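Local coordinates for DUF3809 domain-containing protein (Deinococcus radiodurans, PDB 3NQN), which is of unknown function but binds calcium ions and probably adopts a Bet v 1-like fold, at residues T11-H16 against G102-F107; L41-E46 against S68-T73. One frame throughout, in Å; residues are numbered along the deposited sequence. Where two conformers were deposited one is given.

Contact 1: T11-H16 against G102-F107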
loop_
_atom_site.group_PDB
_atom_site.type_symbol
_atom_site.label_atom_id
_atom_site.label_comp_id
_atom_site.label_asym_id
_atom_site.label_seq_id
_atom_site.Cartn_x
_atom_site.Cartn_y
_atom_site.Cartn_z
ATOM N N THR A 11 3.322 -26.891 19.001
ATOM C CA THR A 11 3.821 -28.128 18.404
ATOM C C THR A 11 2.746 -28.753 17.542
ATOM O O THR A 11 1.582 -28.573 17.798
ATOM C CB THR A 11 4.278 -29.145 19.475
ATOM O OG1 THR A 11 3.237 -29.337 20.445
ATOM C CG2 THR A 11 5.540 -28.666 20.166
ATOM N N LEU A 12 3.175 -29.461 16.499
ATOM C CA LEU A 12 2.280 -30.184 15.575
ATOM C C LEU A 12 3.025 -31.376 15.046
ATOM O O LEU A 12 4.219 -31.286 14.781
ATOM C CB LEU A 12 1.934 -29.333 14.350
ATOM C CG LEU A 12 1.071 -28.108 14.473
ATOM C CD1 LEU A 12 0.983 -27.427 13.102
ATOM C CD2 LEU A 12 -0.324 -28.495 14.989
ATOM N N ARG A 13 2.318 -32.472 14.821
ATOM C CA ARG A 13 2.926 -33.662 14.259
ATOM C C ARG A 13 2.674 -33.744 12.757
ATOM O O ARG A 13 1.547 -33.572 12.295
ATOM C CB ARG A 13 2.385 -34.916 14.949
ATOM C CG ARG A 13 2.903 -36.227 14.351
ATOM C CD ARG A 13 3.059 -37.281 15.420
ATOM N NE ARG A 13 3.306 -38.607 14.870
ATOM C CZ ARG A 13 4.067 -39.518 15.460
ATOM N NH1 ARG A 13 4.712 -39.211 16.576
ATOM N NH2 ARG A 13 4.230 -40.714 14.908
ATOM N N HIS A 14 3.730 -33.976 11.990
ATOM C CA HIS A 14 3.562 -34.170 10.560
ATOM C C HIS A 14 3.195 -35.647 10.390
ATOM O O HIS A 14 3.930 -36.502 10.829
ATOM C CB HIS A 14 4.859 -33.854 9.795
ATOM C CG HIS A 14 4.670 -33.746 8.314
ATOM N ND1 HIS A 14 4.276 -34.814 7.532
ATOM C CD2 HIS A 14 4.824 -32.701 7.471
ATOM C CE1 HIS A 14 4.181 -34.421 6.276
ATOM N NE2 HIS A 14 4.513 -33.148 6.210
ATOM N N PRO A 15 2.049 -35.940 9.767
ATOM C CA PRO A 15 1.601 -37.335 9.576
ATOM C C PRO A 15 2.546 -38.253 8.781
ATOM O O PRO A 15 2.418 -39.466 8.869
ATOM C CB PRO A 15 0.278 -37.184 8.803
ATOM C CG PRO A 15 -0.140 -35.786 8.997
ATOM C CD PRO A 15 1.099 -34.974 9.188
ATOM N N HIS A 16 3.468 -37.684 7.998
ATOM C CA HIS A 16 4.356 -38.500 7.158
ATOM C C HIS A 16 5.766 -38.753 7.743
ATOM O O HIS A 16 6.621 -39.340 7.073
ATOM C CB HIS A 16 4.466 -37.895 5.754
ATOM C CG HIS A 16 3.167 -37.859 5.002
ATOM N ND1 HIS A 16 2.973 -37.069 3.888
ATOM C CD2 HIS A 16 1.984 -38.487 5.226
ATOM C CE1 HIS A 16 1.741 -37.240 3.435
ATOM N NE2 HIS A 16 1.115 -38.084 4.236
ATOM N N GLY A 102 9.895 -39.003 14.358
ATOM C CA GLY A 102 8.480 -39.324 14.234
ATOM C C GLY A 102 7.667 -38.242 13.576
ATOM O O GLY A 102 6.448 -38.395 13.405
ATOM N N GLY A 103 8.322 -37.137 13.215
ATOM C CA GLY A 103 7.643 -36.027 12.543
ATOM C C GLY A 103 7.085 -34.964 13.481
ATOM O O GLY A 103 6.320 -34.119 13.067
ATOM N N GLU A 104 7.479 -35.006 14.735
ATOM C CA GLU A 104 7.055 -34.013 15.712
ATOM C C GLU A 104 7.696 -32.656 15.377
ATOM O O GLU A 104 8.918 -32.544 15.345
ATOM C CB GLU A 104 7.481 -34.457 17.117
ATOM C CG GLU A 104 6.891 -35.810 17.575
ATOM C CD GLU A 104 5.387 -35.756 17.794
ATOM O OE1 GLU A 104 4.844 -34.640 17.884
ATOM O OE2 GLU A 104 4.751 -36.830 17.892
HETATM N N MSE A 105 6.878 -31.642 15.122
HETATM C CA MSE A 105 7.390 -30.313 14.804
HETATM C C MSE A 105 7.117 -29.319 15.932
HETATM O O MSE A 105 6.094 -29.393 16.601
HETATM C CB MSE A 105 6.767 -29.796 13.504
HETATM C CG MSE A 105 7.079 -30.678 12.287
HETATM SE SE MSE A 105 6.210 -30.073 10.712
HETATM C CE MSE A 105 4.326 -30.203 11.225
ATOM N N ALA A 106 8.064 -28.413 16.135
ATOM C CA ALA A 106 7.942 -27.332 17.106
ATOM C C ALA A 106 8.112 -26.029 16.353
ATOM O O ALA A 106 9.025 -25.892 15.525
ATOM C CB ALA A 106 9.022 -27.451 18.216
ATOM N N PHE A 107 7.238 -25.071 16.648
ATOM C CA PHE A 107 7.290 -23.757 16.045
ATOM C C PHE A 107 7.279 -22.683 17.119
ATOM O O PHE A 107 6.642 -22.842 18.157
ATOM C CB PHE A 107 6.068 -23.548 15.144
ATOM C CG PHE A 107 5.996 -24.491 13.989
ATOM C CD1 PHE A 107 6.585 -24.163 12.781
ATOM C CD2 PHE A 107 5.321 -25.713 14.102
ATOM C CE1 PHE A 107 6.536 -25.047 11.697
ATOM C CE2 PHE A 107 5.258 -26.587 13.031
ATOM C CZ PHE A 107 5.864 -26.254 11.823
#
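Arg13 has CG anti to its backbone N (chi1 176°), and the bend at chi2 of Glu104 (-68°) turns its CD back to within 3.7 Å of Arg13 CD; the two side chains share one face of the sheet, where they form a salt bridge with Arg13 NH1 2.7 Å from Glu104 OE2. The oxygen lies at the guanidinium edge, nearly in its plane, and is met on its anti side; the two planes stand 66° apart. Gly102 O sits over the centre of the guanidinium, 3.3 Å from Arg13 CZ. The backbones pair antiparallel where strand 5-13, the outermost on its side of the sheet within the chain, meets strand 104-114, in a sheet-and-long-helix architecture consistent with the Bet v 1-like clan. Leu12 and Met105 are a hydrogen-bonded pair: Leu12 N lies 2.9 Å from Met105 O, and Met105 N 2.7 Å from Leu12 O. Past the strand end, His14 N donates to Gly103 O at 2.8 Å from above the carbonyl plane. On the other face, selenomethionine Met105 has CE 4.0 Å from Leu12 CB, while SE approaches the His14 ring at its edge. Helix 18-26 covers Met105 and His14 through Ala21, and Leu151 of helix 122-153 touches Leu12. His16 N binds His14 ND1 in the ring plane, which would restrain ring rotation.

Contact 2: L41-E46 against S68-T73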
loop_
_atom_site.group_PDB
_atom_site.type_symbol
_atom_site.label_atom_id
_atom_site.label_comp_id
_atom_site.label_asym_id
_atom_site.label_seq_id
_atom_site.Cartn_x
_atom_site.Cartn_y
_atom_site.Cartn_z
ATOM N N LEU A 41 1.751 -12.729 0.374
ATOM C CA LEU A 41 2.866 -13.591 0.726
ATOM C C LEU A 41 3.546 -14.096 -0.540
ATOM O O LEU A 41 2.877 -14.528 -1.486
ATOM C CB LEU A 41 2.355 -14.754 1.564
ATOM C CG LEU A 41 3.303 -15.498 2.491
ATOM C CD1 LEU A 41 4.108 -14.545 3.395
ATOM C CD2 LEU A 41 2.472 -16.475 3.331
ATOM N N ASP A 42 4.866 -13.977 -0.591
ATOM C CA ASP A 42 5.626 -14.505 -1.707
ATOM C C ASP A 42 7.069 -14.796 -1.277
ATOM O O ASP A 42 7.510 -14.353 -0.198
ATOM C CB ASP A 42 5.601 -13.526 -2.882
ATOM C CG ASP A 42 5.918 -14.197 -4.214
ATOM O OD1 ASP A 42 5.755 -15.441 -4.323
ATOM O OD2 ASP A 42 6.317 -13.480 -5.152
ATOM N N SER A 43 7.793 -15.540 -2.117
ATOM C CA SER A 43 9.178 -15.931 -1.827
ATOM C C SER A 43 9.923 -16.339 -3.079
ATOM O O SER A 43 9.328 -16.874 -4.013
ATOM C CB SER A 43 9.205 -17.109 -0.854
ATOM O OG SER A 43 10.533 -17.589 -0.682
ATOM N N ASP A 44 11.240 -16.127 -3.067
ATOM C CA ASP A 44 12.117 -16.552 -4.162
ATOM C C ASP A 44 13.020 -17.710 -3.704
ATOM O O ASP A 44 13.988 -18.058 -4.383
ATOM C CB ASP A 44 12.977 -15.371 -4.656
ATOM C CG ASP A 44 13.826 -14.739 -3.539
ATOM O OD1 ASP A 44 13.834 -15.277 -2.408
ATOM O OD2 ASP A 44 14.475 -13.705 -3.796
ATOM N N GLY A 45 12.699 -18.299 -2.550
ATOM C CA GLY A 45 13.497 -19.398 -1.991
ATOM C C GLY A 45 14.552 -18.902 -1.015
ATOM O O GLY A 45 14.979 -19.644 -0.128
ATOM N N GLU A 46 14.932 -17.629 -1.151
ATOM C CA GLU A 46 15.937 -17.005 -0.296
ATOM C C GLU A 46 15.298 -16.160 0.802
ATOM O O GLU A 46 15.742 -16.169 1.939
ATOM C CB GLU A 46 16.865 -16.130 -1.135
ATOM C CG GLU A 46 17.841 -16.935 -1.999
ATOM C CD GLU A 46 18.870 -17.670 -1.157
ATOM O OE1 GLU A 46 19.850 -17.026 -0.718
ATOM O OE2 GLU A 46 18.699 -18.890 -0.934
ATOM N N SER A 68 11.705 -11.330 5.366
ATOM C CA SER A 68 12.570 -12.136 6.209
ATOM C C SER A 68 13.438 -13.101 5.393
ATOM O O SER A 68 13.017 -13.627 4.373
ATOM C CB SER A 68 11.745 -12.931 7.196
ATOM O OG SER A 68 10.976 -12.087 8.049
ATOM N N GLU A 69 14.636 -13.337 5.891
ATOM C CA GLU A 69 15.584 -14.261 5.286
ATOM C C GLU A 69 15.260 -15.675 5.745
ATOM O O GLU A 69 14.962 -15.903 6.931
ATOM C CB GLU A 69 17.002 -13.877 5.729
ATOM C CG GLU A 69 18.112 -14.778 5.216
ATOM C CD GLU A 69 19.459 -14.459 5.862
ATOM O OE1 GLU A 69 19.489 -13.631 6.808
ATOM O OE2 GLU A 69 20.481 -15.051 5.440
ATOM N N ILE A 70 15.281 -16.622 4.807
ATOM C CA ILE A 70 15.046 -18.028 5.131
ATOM C C ILE A 70 16.396 -18.661 5.436
ATOM O O ILE A 70 17.323 -18.570 4.634
ATOM C CB ILE A 70 14.429 -18.790 3.948
ATOM C CG1 ILE A 70 13.129 -18.137 3.493
ATOM C CG2 ILE A 70 14.188 -20.256 4.319
ATOM C CD1 ILE A 70 12.690 -18.624 2.105
ATOM N N VAL A 71 16.518 -19.246 6.616
ATOM C CA VAL A 71 17.761 -19.864 7.056
ATOM C C VAL A 71 17.530 -21.322 7.361
ATOM O O VAL A 71 16.759 -21.659 8.232
ATOM C CB VAL A 71 18.302 -19.196 8.319
ATOM C CG1 VAL A 71 19.599 -19.903 8.755
ATOM C CG2 VAL A 71 18.533 -17.660 8.076
ATOM N N ARG A 72 18.211 -22.178 6.625
ATOM C CA ARG A 72 18.107 -23.607 6.771
ATOM C C ARG A 72 19.034 -24.064 7.892
ATOM O O ARG A 72 20.223 -23.755 7.887
ATOM C CB ARG A 72 18.523 -24.260 5.457
ATOM C CG ARG A 72 18.521 -25.762 5.434
ATOM C CD ARG A 72 19.086 -26.269 4.085
ATOM N NE ARG A 72 18.927 -27.716 3.942
ATOM C CZ ARG A 72 19.741 -28.618 4.491
ATOM N NH1 ARG A 72 20.786 -28.229 5.225
ATOM N NH2 ARG A 72 19.513 -29.915 4.306
ATOM N N THR A 73 18.483 -24.809 8.831
ATOM C CA THR A 73 19.236 -25.289 9.989
ATOM C C THR A 73 19.239 -26.817 10.049
ATOM O O THR A 73 18.500 -27.474 9.325
ATOM C CB THR A 73 18.615 -24.728 11.265
ATOM O OG1 THR A 73 17.239 -25.110 11.313
ATOM C CG2 THR A 73 18.726 -23.184 11.263
#
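The Ile70 side chain of strand 60-73 packs against the turn Ser43-Glu46, touching Ser43, Gly45 and Glu46, in the connection of a beta-hairpin whose arms are strands 41-43 and 47-56. The second arm lies between the first and strand 60-73 in the antiparallel sheet, so the contact spans the end of the hairpin. Its tight part is small and centred on Ile70. The backbone bond from Ile70 N to Glu46 O, 2.9 Å long and nearly straight at 170°, continues the pairing that Ser68 makes with Val48. Alongside it, Ile70 CB and CG1 lie against the same carbonyl, each 3.6 Å from Glu46 O. The extended chi2 (165°) places CD1 against the turn, 3.4 Å from Gly45 O and 3.7 Å from Ser43 OG. Val48, Leu79 and Pro28 also touch the Ile70 side chain, giving it apolar neighbours beyond the polar atoms of the turn. The other side of the turn is loose and faces solvent: Asp44 and Glu46 are exposed, and the CB of Glu46 points away from the strand. Glu46 OE1 remains 6.5 Å from Glu69 OE2, like charges not in contact, which would be expected to add no attraction. What shapes this open side is bonding within the turn. In an Asx turn, Asp44 OD1 accepts from Glu46 N from above the carboxylate plane, and it also binds Gln47 N. An ST turn overlaps it: Ser43 OG is hydrogen-bonded to Gln47 O and accepts from Gly45 N at 2.9 Å.

Both contacts belong to one antiparallel sheet, with centres about 20 Å apart and nearest atoms about 9 Å apart, so they do not touch. Contact 1 joins neighbouring strands at one border and is partly buried: selenium, methyl and ring atoms pack toward the helices on one face, while a charged pair occupies the other. Contact 2 lies at the surface near the opposite border, where a hairpin turn meets a strand through one backbone bond and one isoleucine. The buried areas, 513 and 161 Å², reflect this difference. One glutamate pairs with an arginine across contact 1, whereas in contact 2 an aspartate accepts from backbone N-H groups at its own turn.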